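Long-range contacts in beta-galactosidase (PDB 4OIF), which probably hydrolyses terminal non-reducing beta-D-galactose residues of beta-D-galactosides and binds a zinc ion: residues E5-L16 / L398-N408; E657-I668 / E678-R686. All coordinates share one frame; numbering follows the deposited sequence.

Interaction 1 (E5-L16 / L398-N408)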
loop_
_atom_site.group_PDB
_atom_site.type_symbol
_atom_site.label_atom_id
_atom_site.label_comp_id
_atom_site.label_asym_id
_atom_site.label_seq_id
_atom_site.Cartn_x
_atom_site.Cartn_y
_atom_site.Cartn_z
ATOM N N GLU A 5 49.419 3.639 -18.420
ATOM C CA GLU A 5 49.404 2.777 -19.589
ATOM C C GLU A 5 47.988 2.281 -19.846
ATOM O O GLU A 5 47.214 2.070 -18.916
ATOM C CB GLU A 5 50.378 1.608 -19.432
ATOM C CG GLU A 5 51.297 1.431 -20.647
ATOM C CD GLU A 5 50.529 1.175 -21.943
ATOM O OE1 GLU A 5 49.829 0.142 -22.037
ATOM O OE2 GLU A 5 50.606 2.020 -22.863
ATOM N N ARG A 6 47.647 2.129 -21.120
ATOM C CA ARG A 6 46.337 1.619 -21.491
ATOM C C ARG A 6 46.185 0.166 -21.071
ATOM O O ARG A 6 47.143 -0.606 -21.077
ATOM C CB ARG A 6 46.102 1.753 -22.997
ATOM C CG ARG A 6 45.932 3.183 -23.474
ATOM C CD ARG A 6 45.841 3.207 -24.981
ATOM N NE ARG A 6 45.482 4.526 -25.495
ATOM C CZ ARG A 6 46.351 5.495 -25.771
ATOM N NH1 ARG A 6 47.653 5.309 -25.571
ATOM N NH2 ARG A 6 45.914 6.658 -26.242
ATOM N N THR A 7 44.973 -0.197 -20.682
ATOM C CA THR A 7 44.661 -1.579 -20.369
ATOM C C THR A 7 43.375 -1.953 -21.100
ATOM O O THR A 7 42.283 -1.532 -20.716
ATOM C CB THR A 7 44.518 -1.794 -18.851
ATOM O OG1 THR A 7 43.428 -1.014 -18.364
ATOM C CG2 THR A 7 45.795 -1.370 -18.120
ATOM N N TYR A 8 43.512 -2.727 -22.170
ATOM C CA TYR A 8 42.373 -3.075 -23.019
ATOM C C TYR A 8 41.565 -4.237 -22.447
ATOM O O TYR A 8 42.126 -5.252 -22.031
ATOM C CB TYR A 8 42.854 -3.413 -24.430
ATOM C CG TYR A 8 43.517 -2.257 -25.155
ATOM C CD1 TYR A 8 42.804 -1.482 -26.068
ATOM C CD2 TYR A 8 44.853 -1.947 -24.935
ATOM C CE1 TYR A 8 43.406 -0.430 -26.739
ATOM C CE2 TYR A 8 45.464 -0.893 -25.600
ATOM C CZ TYR A 8 44.736 -0.140 -26.500
ATOM O OH TYR A 8 45.337 0.904 -27.163
ATOM N N THR A 9 40.244 -4.093 -22.430
ATOM C CA THR A 9 39.400 -5.118 -21.826
ATOM C C THR A 9 38.931 -6.128 -22.871
ATOM O O THR A 9 38.575 -7.256 -22.529
ATOM C CB THR A 9 38.175 -4.502 -21.089
ATOM O OG1 THR A 9 37.413 -3.685 -21.991
ATOM C CG2 THR A 9 38.628 -3.659 -19.893
ATOM N N THR A 10 38.928 -5.725 -24.140
ATOM C CA THR A 10 38.628 -6.646 -25.236
ATOM C C THR A 10 39.642 -6.488 -26.349
ATOM O O THR A 10 40.530 -5.636 -26.281
ATOM C CB THR A 10 37.220 -6.440 -25.847
ATOM O OG1 THR A 10 37.289 -5.473 -26.902
ATOM C CG2 THR A 10 36.244 -5.970 -24.813
ATOM N N GLN A 11 39.476 -7.311 -27.381
ATOM C CA GLN A 11 40.348 -7.303 -28.552
ATOM C C GLN A 11 40.074 -6.091 -29.448
ATOM O O GLN A 11 40.773 -5.869 -30.432
ATOM C CB GLN A 11 40.166 -8.605 -29.348
ATOM C CG GLN A 11 41.377 -9.033 -30.138
ATOM C CD GLN A 11 42.477 -9.597 -29.249
ATOM O OE1 GLN A 11 42.240 -9.942 -28.089
ATOM N NE2 GLN A 11 43.689 -9.688 -29.791
ATOM N N ALA A 12 39.048 -5.315 -29.110
ATOM C CA ALA A 12 38.651 -4.184 -29.935
ATOM C C ALA A 12 39.485 -2.945 -29.645
ATOM O O ALA A 12 39.659 -2.558 -28.491
ATOM C CB ALA A 12 37.185 -3.874 -29.733
ATOM N N ASN A 13 39.994 -2.327 -30.707
ATOM C CA ASN A 13 40.733 -1.071 -30.604
ATOM C C ASN A 13 39.810 0.095 -30.923
ATOM O O ASN A 13 40.244 1.148 -31.398
ATOM C CB ASN A 13 41.944 -1.065 -31.550
ATOM C CG ASN A 13 41.542 -0.992 -33.022
ATOM O OD1 ASN A 13 40.509 -1.528 -33.428
ATOM N ND2 ASN A 13 42.362 -0.321 -33.827
ATOM N N PHE A 14 38.524 -0.112 -30.667
ATOM C CA PHE A 14 37.514 0.898 -30.927
ATOM C C PHE A 14 36.450 0.855 -29.844
ATOM O O PHE A 14 36.261 -0.170 -29.198
ATOM C CB PHE A 14 36.883 0.686 -32.301
ATOM C CG PHE A 14 36.249 -0.662 -32.477
ATOM C CD1 PHE A 14 34.901 -0.844 -32.215
ATOM C CD2 PHE A 14 36.997 -1.743 -32.916
ATOM C CE1 PHE A 14 34.304 -2.084 -32.376
ATOM C CE2 PHE A 14 36.420 -2.983 -33.078
ATOM C CZ PHE A 14 35.067 -3.161 -32.805
ATOM N N ILE A 15 35.753 1.966 -29.645
ATOM C CA ILE A 15 34.677 2.002 -28.668
ATOM C C ILE A 15 33.464 1.276 -29.236
ATOM O O ILE A 15 32.953 1.642 -30.293
ATOM C CB ILE A 15 34.309 3.438 -28.276
ATOM C CG1 ILE A 15 35.298 3.953 -27.227
ATOM C CG2 ILE A 15 32.900 3.487 -27.717
ATOM C CD1 ILE A 15 35.702 5.389 -27.418
ATOM N N LEU A 16 33.036 0.224 -28.545
ATOM C CA LEU A 16 31.912 -0.577 -29.001
ATOM C C LEU A 16 30.678 0.301 -29.103
ATOM O O LEU A 16 30.418 1.090 -28.219
ATOM C CB LEU A 16 31.639 -1.744 -28.055
ATOM C CG LEU A 16 32.865 -2.414 -27.432
ATOM C CD1 LEU A 16 32.419 -3.577 -26.567
ATOM C CD2 LEU A 16 33.853 -2.860 -28.512
ATOM N N LEU A 398 32.006 8.430 -31.802
ATOM C CA LEU A 398 32.799 7.359 -31.207
ATOM C C LEU A 398 33.883 6.875 -32.154
ATOM O O LEU A 398 34.960 6.477 -31.724
ATOM C CB LEU A 398 31.913 6.178 -30.802
ATOM C CG LEU A 398 30.856 6.374 -29.713
ATOM C CD1 LEU A 398 30.080 5.069 -29.507
ATOM C CD2 LEU A 398 31.463 6.879 -28.390
ATOM N N LYS A 399 33.600 6.895 -33.449
ATOM C CA LYS A 399 34.626 6.491 -34.402
ATOM C C LYS A 399 35.880 7.367 -34.313
ATOM O O LYS A 399 36.977 6.912 -34.618
ATOM C CB LYS A 399 34.059 6.496 -35.822
ATOM C CG LYS A 399 33.078 5.355 -36.033
ATOM C CD LYS A 399 32.470 5.309 -37.423
ATOM C CE LYS A 399 31.734 3.981 -37.615
ATOM N NZ LYS A 399 30.977 3.882 -38.898
ATOM N N LYS A 400 35.727 8.612 -33.868
ATOM C CA LYS A 400 36.879 9.503 -33.728
ATOM C C LYS A 400 37.527 9.397 -32.356
ATOM O O LYS A 400 38.382 10.214 -32.021
ATOM C CB LYS A 400 36.486 10.965 -33.964
ATOM C CG LYS A 400 35.729 11.238 -35.250
ATOM C CD LYS A 400 35.315 12.705 -35.331
ATOM C CE LYS A 400 34.420 12.981 -36.539
ATOM N NZ LYS A 400 33.999 14.415 -36.601
ATOM N N MET A 401 37.138 8.398 -31.566
ATOM C CA MET A 401 37.556 8.354 -30.163
ATOM C C MET A 401 38.337 7.100 -29.760
ATOM O O MET A 401 38.423 6.772 -28.580
ATOM C CB MET A 401 36.316 8.512 -29.260
ATOM C CG MET A 401 35.772 9.943 -29.218
ATOM S SD MET A 401 34.115 10.110 -28.529
ATOM C CE MET A 401 34.384 9.736 -26.799
ATOM N N SER A 402 38.936 6.411 -30.724
ATOM C CA SER A 402 39.566 5.129 -30.426
ATOM C C SER A 402 40.770 5.235 -29.492
ATOM O O SER A 402 41.186 4.246 -28.900
ATOM C CB SER A 402 39.983 4.444 -31.723
ATOM O OG SER A 402 40.834 5.283 -32.468
ATOM N N GLY A 403 41.328 6.431 -29.356
ATOM C CA GLY A 403 42.471 6.640 -28.483
ATOM C C GLY A 403 42.106 6.597 -27.010
ATOM O O GLY A 403 42.952 6.382 -26.140
ATOM N N ILE A 404 40.825 6.802 -26.731
ATOM C CA ILE A 404 40.340 6.753 -25.369
ATOM C C ILE A 404 40.227 5.290 -24.895
ATOM O O ILE A 404 40.346 4.990 -23.692
ATOM C CB ILE A 404 39.002 7.490 -25.270
ATOM C CG1 ILE A 404 39.192 8.939 -25.729
ATOM C CG2 ILE A 404 38.457 7.448 -23.853
ATOM C CD1 ILE A 404 37.895 9.643 -26.134
ATOM N N VAL A 405 40.036 4.384 -25.849
ATOM C CA VAL A 405 39.897 2.965 -25.536
ATOM C C VAL A 405 41.059 2.447 -24.688
ATOM O O VAL A 405 42.230 2.586 -25.051
ATOM C CB VAL A 405 39.789 2.111 -26.816
ATOM C CG1 VAL A 405 39.782 0.624 -26.469
ATOM C CG2 VAL A 405 38.539 2.487 -27.590
ATOM N N GLY A 406 40.723 1.866 -23.544
ATOM C CA GLY A 406 41.718 1.296 -22.658
ATOM C C GLY A 406 42.385 2.285 -21.724
ATOM O O GLY A 406 43.165 1.882 -20.865
ATOM N N THR A 407 42.103 3.576 -21.881
ATOM C CA THR A 407 42.665 4.554 -20.951
ATOM C C THR A 407 42.011 4.459 -19.574
ATOM O O THR A 407 40.798 4.222 -19.453
ATOM C CB THR A 407 42.513 6.005 -21.462
ATOM O OG1 THR A 407 41.125 6.286 -21.710
ATOM C CG2 THR A 407 43.324 6.214 -22.736
ATOM N N ASN A 408 42.822 4.659 -18.545
ATOM C CA ASN A 408 42.341 4.674 -17.169
ATOM C C ASN A 408 42.239 6.095 -16.626
ATOM O O ASN A 408 42.367 7.068 -17.384
ATOM C CB ASN A 408 43.253 3.821 -16.290
ATOM C CG ASN A 408 43.223 2.345 -16.688
ATOM O OD1 ASN A 408 42.244 1.634 -16.419
ATOM N ND2 ASN A 408 44.288 1.880 -17.338
HETATM O O HOH W 1 43.158 3.407 -27.506
#
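Ile15 and Val405 run alongside each other in opposite senses, Ile15 CG1 lying 3.6 Å from Val405 CG2, and this pair marks the tightly packed end of the contact. Beyond it Ile15 splits its branches: CG2 touches both methyls of Leu398, whose side chain lies crosswise to that of Ile15, while CD1 reaches Met401 CB at 3.7 Å. Val405 also divides its methyls. With CG1 anti to the backbone N (chi1 174°), that branch faces Tyr8 CD1 at 3.7 Å, leaving CG2 against the backbone of Phe14 and Ile15.

The other end is polar and partly open to solvent. Arg6 grips Gly403 O side-on with NE (3.2 Å) and NH2 (3.0 Å), the oxygen only 5° out of the guanidinium plane, and NH2 also forms a salt bridge with Glu637. A water donates to Ser402 O and Val405 O, and weak bonds tie it to Arg6 NE and Tyr8 OH. Thr7 N bonds Gly406 O at 2.8 Å, and Asn408 ND2 reaches Thr7 OG1 at 3.2 Å. Gly406 sits in the type II beta turn from Ile404 to Thr407, by which the chain leaving helix 386-399 packs against the lead-in to strand 16-21, the first strand of the TIM barrel.

Interaction 2 (E657-I668 / E678-R686)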
loop_
_atom_site.group_PDB
_atom_site.type_symbol
_atom_site.label_atom_id
_atom_site.label_comp_id
_atom_site.label_asym_id
_atom_site.label_seq_id
_atom_site.Cartn_x
_atom_site.Cartn_y
_atom_site.Cartn_z
ATOM N N GLU A 657 44.632 26.506 -20.245
ATOM C CA GLU A 657 45.654 25.941 -21.122
ATOM C C GLU A 657 45.003 25.624 -22.460
ATOM O O GLU A 657 43.781 25.537 -22.537
ATOM C CB GLU A 657 46.281 24.690 -20.499
ATOM C CG GLU A 657 47.169 24.989 -19.291
ATOM C CD GLU A 657 47.806 23.744 -18.702
ATOM O OE1 GLU A 657 47.072 22.930 -18.092
ATOM O OE2 GLU A 657 49.039 23.577 -18.852
ATOM N N LYS A 658 45.787 25.457 -23.518
ATOM C CA LYS A 658 45.182 25.158 -24.812
ATOM C C LYS A 658 45.102 23.661 -25.077
ATOM O O LYS A 658 45.907 22.866 -24.599
ATOM C CB LYS A 658 45.922 25.860 -25.955
ATOM C CG LYS A 658 47.386 26.141 -25.694
ATOM C CD LYS A 658 47.991 26.954 -26.838
ATOM C CE LYS A 658 47.207 28.235 -27.072
ATOM N NZ LYS A 658 47.897 29.146 -28.021
ATOM N N VAL A 659 44.089 23.296 -25.843
ATOM C CA VAL A 659 43.724 21.915 -26.054
ATOM C C VAL A 659 43.220 21.786 -27.469
ATOM O O VAL A 659 42.983 22.793 -28.134
ATOM C CB VAL A 659 42.626 21.473 -25.084
ATOM C CG1 VAL A 659 43.164 21.345 -23.673
ATOM C CG2 VAL A 659 41.480 22.477 -25.124
ATOM N N LYS A 660 43.031 20.554 -27.926
ATOM C CA LYS A 660 42.634 20.316 -29.306
ATOM C C LYS A 660 41.327 19.548 -29.341
ATOM O O LYS A 660 41.196 18.491 -28.720
ATOM C CB LYS A 660 43.732 19.560 -30.064
ATOM C CG LYS A 660 45.087 20.302 -30.134
ATOM C CD LYS A 660 45.953 20.079 -28.878
ATOM C CE LYS A 660 47.117 21.063 -28.766
ATOM N NZ LYS A 660 47.675 21.053 -27.378
ATOM N N ASP A 661 40.352 20.096 -30.052
ATOM C CA ASP A 661 39.064 19.438 -30.206
ATOM C C ASP A 661 39.198 18.083 -30.918
ATOM O O ASP A 661 39.559 18.010 -32.087
ATOM C CB ASP A 661 38.105 20.346 -30.964
ATOM C CG ASP A 661 36.727 19.730 -31.140
ATOM O OD1 ASP A 661 36.623 18.591 -31.639
ATOM O OD2 ASP A 661 35.735 20.392 -30.788
ATOM N N LEU A 662 38.849 17.018 -30.211
ATOM C CA LEU A 662 39.043 15.664 -30.704
ATOM C C LEU A 662 38.239 15.370 -31.970
ATOM O O LEU A 662 38.607 14.489 -32.743
ATOM C CB LEU A 662 38.676 14.662 -29.614
ATOM C CG LEU A 662 39.305 13.283 -29.724
ATOM C CD1 LEU A 662 40.807 13.396 -29.520
ATOM C CD2 LEU A 662 38.694 12.362 -28.693
ATOM N N PHE A 663 37.151 16.104 -32.182
ATOM C CA PHE A 663 36.303 15.905 -33.361
ATOM C C PHE A 663 36.701 16.742 -34.587
ATOM O O PHE A 663 36.470 16.324 -35.722
ATOM C CB PHE A 663 34.853 16.222 -33.023
ATOM C CG PHE A 663 34.296 15.383 -31.925
ATOM C CD1 PHE A 663 34.651 14.052 -31.804
ATOM C CD2 PHE A 663 33.412 15.922 -31.012
ATOM C CE1 PHE A 663 34.132 13.268 -30.793
ATOM C CE2 PHE A 663 32.892 15.146 -29.994
ATOM C CZ PHE A 663 33.254 13.814 -29.886
ATOM N N THR A 664 37.278 17.922 -34.367
ATOM C CA THR A 664 37.548 18.843 -35.466
ATOM C C THR A 664 39.021 19.139 -35.654
ATOM O O THR A 664 39.422 19.687 -36.677
ATOM C CB THR A 664 36.849 20.184 -35.267
ATOM O OG1 THR A 664 37.525 20.917 -34.234
ATOM C CG2 THR A 664 35.387 19.985 -34.905
ATOM N N GLY A 665 39.827 18.799 -34.660
ATOM C CA GLY A 665 41.244 19.101 -34.717
ATOM C C GLY A 665 41.571 20.529 -34.312
ATOM O O GLY A 665 42.732 20.846 -34.059
ATOM N N GLU A 666 40.554 21.387 -34.247
ATOM C CA GLU A 666 40.759 22.783 -33.887
ATOM C C GLU A 666 41.391 22.940 -32.511
ATOM O O GLU A 666 40.951 22.323 -31.537
ATOM C CB GLU A 666 39.437 23.557 -33.914
ATOM C CG GLU A 666 39.587 24.997 -33.422
ATOM C CD GLU A 666 38.260 25.703 -33.223
ATOM O OE1 GLU A 666 37.210 25.026 -33.236
ATOM O OE2 GLU A 666 38.269 26.940 -33.051
ATOM N N GLU A 667 42.424 23.772 -32.437
ATOM C CA GLU A 667 42.988 24.159 -31.157
ATOM C C GLU A 667 42.108 25.249 -30.549
ATOM O O GLU A 667 41.714 26.189 -31.239
ATOM C CB GLU A 667 44.428 24.642 -31.324
ATOM C CG GLU A 667 45.132 24.959 -30.023
ATOM C CD GLU A 667 46.601 25.298 -30.218
ATOM O OE1 GLU A 667 46.952 26.496 -30.134
ATOM O OE2 GLU A 667 47.400 24.364 -30.444
ATOM N N ILE A 668 41.766 25.104 -29.271
ATOM C CA ILE A 668 40.948 26.108 -28.594
ATOM C C ILE A 668 41.509 26.448 -27.219
ATOM O O ILE A 668 42.218 25.653 -26.606
ATOM C CB ILE A 668 39.478 25.659 -28.440
ATOM C CG1 ILE A 668 39.377 24.394 -27.590
ATOM C CG2 ILE A 668 38.828 25.439 -29.809
ATOM C CD1 ILE A 668 37.965 23.843 -27.505
ATOM N N GLU A 678 25.321 20.448 -24.699
ATOM C CA GLU A 678 26.479 20.307 -25.553
ATOM C C GLU A 678 27.637 19.703 -24.798
ATOM O O GLU A 678 27.872 20.025 -23.635
ATOM C CB GLU A 678 26.906 21.645 -26.139
ATOM C CG GLU A 678 28.039 21.493 -27.135
ATOM C CD GLU A 678 28.466 22.802 -27.709
ATOM O OE1 GLU A 678 27.797 23.820 -27.416
ATOM O OE2 GLU A 678 29.470 22.810 -28.447
ATOM N N VAL A 679 28.351 18.811 -25.469
ATOM C CA VAL A 679 29.564 18.252 -24.921
ATOM C C VAL A 679 30.724 18.698 -25.783
ATOM O O VAL A 679 30.619 18.823 -26.991
ATOM C CB VAL A 679 29.533 16.706 -24.860
ATOM C CG1 VAL A 679 30.787 16.175 -24.171
ATOM C CG2 VAL A 679 28.278 16.214 -24.146
ATOM N N ARG A 680 31.839 18.956 -25.139
ATOM C CA ARG A 680 33.062 19.229 -25.833
ATOM C C ARG A 680 34.035 18.130 -25.460
ATOM O O ARG A 680 34.250 17.871 -24.285
ATOM C CB ARG A 680 33.592 20.596 -25.436
ATOM C CG ARG A 680 33.991 21.427 -26.597
ATOM C CD ARG A 680 32.812 21.895 -27.435
ATOM N NE ARG A 680 33.313 22.904 -28.363
ATOM C CZ ARG A 680 33.910 22.601 -29.505
ATOM N NH1 ARG A 680 34.014 21.328 -29.868
ATOM N NH2 ARG A 680 34.375 23.553 -30.293
ATOM N N VAL A 681 34.593 17.440 -26.441
ATOM C CA VAL A 681 35.596 16.429 -26.133
ATOM C C VAL A 681 36.935 16.932 -26.615
ATOM O O VAL A 681 37.127 17.245 -27.790
ATOM C CB VAL A 681 35.278 15.079 -26.761
ATOM C CG1 VAL A 681 36.325 14.065 -26.357
ATOM C CG2 VAL A 681 33.917 14.612 -26.283
ATOM N N VAL A 682 37.870 17.000 -25.688
ATOM C CA VAL A 682 39.061 17.789 -25.882
ATOM C C VAL A 682 40.311 16.978 -25.555
ATOM O O VAL A 682 40.273 16.059 -24.749
ATOM C CB VAL A 682 38.934 19.082 -25.042
ATOM C CG1 VAL A 682 40.038 19.219 -24.008
ATOM C CG2 VAL A 682 38.871 20.275 -25.962
ATOM N N GLU A 683 41.405 17.283 -26.234
ATOM C CA GLU A 683 42.637 16.529 -26.046
ATOM C C GLU A 683 43.754 17.465 -25.621
ATOM O O GLU A 683 43.889 18.568 -26.150
ATOM C CB GLU A 683 43.016 15.787 -27.328
ATOM C CG GLU A 683 44.350 15.074 -27.278
ATOM C CD GLU A 683 44.784 14.562 -28.640
ATOM O OE1 GLU A 683 45.976 14.230 -28.802
ATOM O OE2 GLU A 683 43.933 14.499 -29.551
ATOM N N LYS A 684 44.540 17.034 -24.644
ATOM C CA LYS A 684 45.637 17.854 -24.152
ATOM C C LYS A 684 46.920 17.046 -24.071
ATOM O O LYS A 684 47.012 16.100 -23.292
ATOM C CB LYS A 684 45.295 18.449 -22.788
ATOM C CG LYS A 684 46.389 19.341 -22.253
ATOM C CD LYS A 684 45.850 20.371 -21.301
ATOM C CE LYS A 684 46.990 21.166 -20.699
ATOM N NZ LYS A 684 47.836 20.341 -19.788
ATOM N N ARG A 685 47.904 17.416 -24.887
ATOM C CA ARG A 685 49.157 16.667 -24.951
ATOM C C ARG A 685 49.902 16.738 -23.628
ATOM O O ARG A 685 49.942 17.786 -22.986
ATOM C CB ARG A 685 50.046 17.189 -26.078
ATOM C CG ARG A 685 51.271 16.328 -26.340
ATOM C CD ARG A 685 50.847 14.951 -26.810
ATOM N NE ARG A 685 50.006 15.046 -28.000
ATOM C CZ ARG A 685 49.252 14.058 -28.470
ATOM N NH1 ARG A 685 49.224 12.888 -27.849
ATOM N NH2 ARG A 685 48.521 14.246 -29.560
ATOM N N ARG A 686 50.480 15.615 -23.219
ATOM C CA ARG A 686 51.189 15.547 -21.950
ATOM C C ARG A 686 52.663 15.872 -22.135
ATOM O O ARG A 686 53.179 16.789 -21.502
ATOM C CB ARG A 686 51.030 14.168 -21.312
ATOM C CG ARG A 686 51.717 14.036 -19.964
ATOM C CD ARG A 686 51.599 12.626 -19.388
ATOM N NE ARG A 686 50.289 12.017 -19.621
ATOM C CZ ARG A 686 49.154 12.407 -19.044
ATOM N NH1 ARG A 686 49.147 13.429 -18.197
ATOM N NH2 ARG A 686 48.019 11.777 -19.322
#
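Between Leu662 and Phe663, Val681 points its branches at two different partners. Its CG1, anti to the backbone N (chi1 -178°), meets Leu662 CD2 at 3.7 Å, whereas CG2 lies obliquely against Phe663 CZ, also at 3.7 Å. Leu662 turns its other methyl, CD1, across the end of Glu683, whose OE1 is paired in a salt bridge with Arg685 NH2. A second apolar group forms where Val659 lies crosswise to Val682, with Val659 CG2 3.5 Å from Val682 CG2; Ile668 CD1 approaches the same Val682 methyl obliquely.

The backbone between these two sets of side chains pairs antiparallel, with Lys660 and Glu683 on one face and Asp661 and Val682 on the other. Lys660 and Glu683 form a hydrogen-bonded pair, Lys660 N to Glu683 O and Glu683 N to Lys660 O both being 2.8 Å; Asp661 faces Val682 as a non-hydrogen-bonded pair. The other edge of strand 679-685 bonds to 638-645, Val682 pairing with Val641, in the five-stranded antiparallel sheet of the C-terminal domain. Leu662 N to Val681 O (3.0 Å) carries the pairing past the strand end. There Asp661 OD1 accepts from Phe663 N, an Asx turn, and from Thr664 N, 49° above the carboxylate plane, which extends it to an Asx motif; the two bonds hold the carboxylate's rotation. Opposite charges face each other in Asp661 and Arg680, but their modelled approach is doubtful.

At the other end Lys684 runs over Val659 CG1, then bends at chi4 (-68°) to bring NZ within 3.2 Å of Glu657 OE1 in a salt bridge. A serine in place of Lys684 would probably leave Glu657 without this charge partner and strip away the methylenes that lie over Val659 CG1. Leu620 touches both Glu657 and Lys684 from a neighbouring loop.

In the fold
The paired segments differ, but both contacts pack on strand 638-645 and helix 341-351, Met401 and Val681 both touching Met347. Interaction 1 closes a very long sequence separation beside the barrel, with the side chain of Leu16 about 12 Å from that of the predicted nucleophile Glu322; interaction 2 is local and lies away from the annotated sites. In interaction 1 buried Ile15 and Val405 contrast with the more open Arg6 and Tyr8, where side chains and water take up carbonyls. In interaction 2 a strand ladder joins buried Val659 and Val682 to exposed Glu657. They meet where Met401 CG and Ile404 CD1 each pack 3.8 Å from Leu662 CD2, and Lys400 NZ probably hydrogen-bonds Phe663 O.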